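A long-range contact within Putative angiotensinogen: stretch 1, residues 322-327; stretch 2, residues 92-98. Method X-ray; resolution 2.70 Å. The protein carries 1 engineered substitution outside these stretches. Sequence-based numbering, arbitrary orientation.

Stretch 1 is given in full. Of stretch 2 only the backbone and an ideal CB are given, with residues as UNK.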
# COMPACT_ATOMS: atom_id res chain seq x y z
N VAL A 322 -3.20 18.09 8.62
CA VAL A 322 -4.02 17.09 7.95
C VAL A 322 -3.31 15.73 8.06
O VAL A 322 -3.86 14.76 8.63
CB VAL A 322 -4.28 17.47 6.49
CG1 VAL A 322 -5.00 16.34 5.75
CG2 VAL A 322 -5.10 18.76 6.40
N GLU A 323 -2.08 15.69 7.58
CA GLU A 323 -1.26 14.46 7.61
C GLU A 323 -0.94 13.96 9.01
O GLU A 323 -0.68 12.79 9.16
CB GLU A 323 0.03 14.66 6.80
CG GLU A 323 -0.28 14.75 5.31
CD GLU A 323 0.92 14.87 4.41
OE1 GLU A 323 1.96 15.39 4.83
OE2 GLU A 323 0.83 14.45 3.24
N GLU A 324 -0.91 14.85 10.01
CA GLU A 324 -0.82 14.45 11.42
C GLU A 324 -2.04 13.71 11.95
O GLU A 324 -1.91 12.81 12.75
CB GLU A 324 -0.56 15.65 12.33
CG GLU A 324 0.90 15.92 12.58
CD GLU A 324 1.56 14.72 13.21
OE1 GLU A 324 1.04 14.28 14.27
OE2 GLU A 324 2.55 14.21 12.62
N SER A 325 -3.24 14.11 11.53
CA SER A 325 -4.48 13.54 12.08
C SER A 325 -4.85 12.16 11.52
O SER A 325 -5.75 11.51 12.09
CB SER A 325 -5.65 14.47 11.83
OG SER A 325 -5.93 14.52 10.45
N VAL A 326 -4.21 11.72 10.41
CA VAL A 326 -4.62 10.48 9.76
C VAL A 326 -4.57 9.32 10.73
O VAL A 326 -3.61 9.09 11.40
CB VAL A 326 -3.88 10.11 8.45
CG1 VAL A 326 -4.20 11.14 7.38
CG2 VAL A 326 -2.37 9.93 8.66
N SER A 327 -5.67 8.61 10.80
CA SER A 327 -5.85 7.53 11.71
C SER A 327 -7.11 6.85 11.26
O SER A 327 -7.88 7.35 10.39
CB SER A 327 -6.03 8.02 13.14
OG SER A 327 -7.33 8.58 13.31
N UNK A 92 2.70 4.11 9.74
CA UNK A 92 3.81 4.16 8.82
C UNK A 92 3.82 5.49 8.12
O UNK A 92 4.89 6.07 7.93
CB UNK A 92 3.74 3.01 7.81
N UNK A 93 2.65 5.96 7.75
CA UNK A 93 2.54 7.25 7.06
C UNK A 93 3.27 8.30 7.85
O UNK A 93 4.03 9.09 7.29
CB UNK A 93 1.08 7.65 6.86
N UNK A 94 3.01 8.30 9.15
CA UNK A 94 3.56 9.26 10.06
C UNK A 94 5.05 9.23 10.16
O UNK A 94 5.65 10.26 10.33
CB UNK A 94 2.96 9.05 11.45
N UNK A 95 5.66 8.05 10.07
CA UNK A 95 7.10 7.94 9.95
C UNK A 95 7.63 8.46 8.60
O UNK A 95 8.62 9.17 8.57
CB UNK A 95 7.51 6.48 10.14
N UNK A 96 6.97 8.13 7.48
CA UNK A 96 7.38 8.66 6.16
C UNK A 96 7.51 10.20 6.13
O UNK A 96 8.38 10.71 5.44
CB UNK A 96 6.37 8.22 5.10
N UNK A 97 6.60 10.90 6.82
CA UNK A 97 6.59 12.39 6.96
C UNK A 97 7.84 12.97 7.56
O UNK A 97 8.19 14.12 7.26
CB UNK A 97 5.41 12.83 7.82
N UNK A 98 8.50 12.20 8.42
CA UNK A 98 9.79 12.58 8.99
C UNK A 98 10.90 12.77 7.97
O UNK A 98 11.89 13.43 8.25
CB UNK A 98 10.23 11.52 10.00

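Position 92 has nothing of stretch 1 within 5.5 Å of its ideal CB. The visible atoms set no demand, so most side chains that tolerate a helix would fit. The deposited residue is Leu 92, which makes no contact with stretch 1.

At position 93 the CA-to-CB bond points toward stretch 1, and the ideal CB sits 4.5 Å from Val 326 CG2. In another direction, 7.7 Å from the ideal CB at 93, lies Glu 323 OE2, an acceptor. A modest apolar side chain would suit the methyl alone. A long one with a donor at its tip, such as Tyr, Lys or Arg, could also reach the carboxylate. The residue is Tyr 93, with chi1 in t. Its CD1 packs against Val 326 CG2 at 4.1 Å. Glu 323 CG lies at the ring edge, near its plane. The hydroxyl extends past the ring, and Tyr 93 OH donates a hydrogen bond to Glu 323 OE2 at 2.8 Å.

Position 94 has a CA-to-CB bond that points sideways. The nearest atom of stretch 1 to its ideal CB is Glu 324 OE2, at 5.3 Å. Farther off, the carbonyl oxygens of Glu 324 and Val 326 are within range of one donor group. A short side chain would fall short. A long, flexible donor fits best: Lys or Arg, perhaps Gln. The residue is Lys 94. Its chain is extended through chi2 and chi3, both t, and turns at chi4, p. Lys 94 NZ donates hydrogen bonds to Val 326 O at 2.7 Å and to Glu 324 O at 2.8 Å. The side chain thus joins two carbonyls of stretch 1.

Positions 95 and 96 have nothing of stretch 1 near their ideal CB atoms, so many residues would do. They are Gln 95 and Val 96, neither in contact with it.

Position 97 points toward stretch 1 again. Its ideal CB is 5.2 Å from Glu 323 OE1. A polar or basic side chain could answer the carboxylate, but a medium apolar one would also fill the space. The residue is Leu 97, with chi1 m and chi2 t. Leu 97 CD2 comes within 2.9 Å of Glu 323 OE1, a tight approach with no hydrogen bond.

Position 98 is out of reach. An ideal CB at 98 would be crowded by Gln 95 O, at 3.2 Å, which favours glycine, the one residue without a CB. It is Gly 98.

Stretch 2 92-98: LYKQVLG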
# COMPACT_ATOMS: atom_id res chain seq x y z
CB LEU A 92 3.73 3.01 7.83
CG LEU A 92 4.74 3.02 6.68
CD1 LEU A 92 6.13 2.90 7.26
CD2 LEU A 92 4.49 1.85 5.73
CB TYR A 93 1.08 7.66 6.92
CG TYR A 93 0.78 8.77 5.93
CD1 TYR A 93 0.92 10.11 6.26
CD2 TYR A 93 0.26 8.48 4.65
CE1 TYR A 93 0.62 11.10 5.35
CE2 TYR A 93 -0.09 9.47 3.76
CZ TYR A 93 0.11 10.79 4.11
OH TYR A 93 -0.19 11.79 3.19
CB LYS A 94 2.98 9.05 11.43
CG LYS A 94 1.57 9.59 11.51
CD LYS A 94 0.82 8.96 12.68
CE LYS A 94 -0.43 9.75 13.04
NZ LYS A 94 -1.15 10.24 11.82
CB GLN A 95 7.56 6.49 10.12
CG GLN A 95 7.23 5.81 11.45
CD GLN A 95 7.74 6.55 12.68
OE1 GLN A 95 6.97 6.78 13.60
NE2 GLN A 95 9.01 6.95 12.68
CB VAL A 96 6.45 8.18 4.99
CG1 VAL A 96 6.84 8.85 3.65
CG2 VAL A 96 6.54 6.66 4.83
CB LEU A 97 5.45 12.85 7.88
CG LEU A 97 4.02 12.66 7.39
CD1 LEU A 97 3.02 13.01 8.48
CD2 LEU A 97 3.76 13.48 6.13
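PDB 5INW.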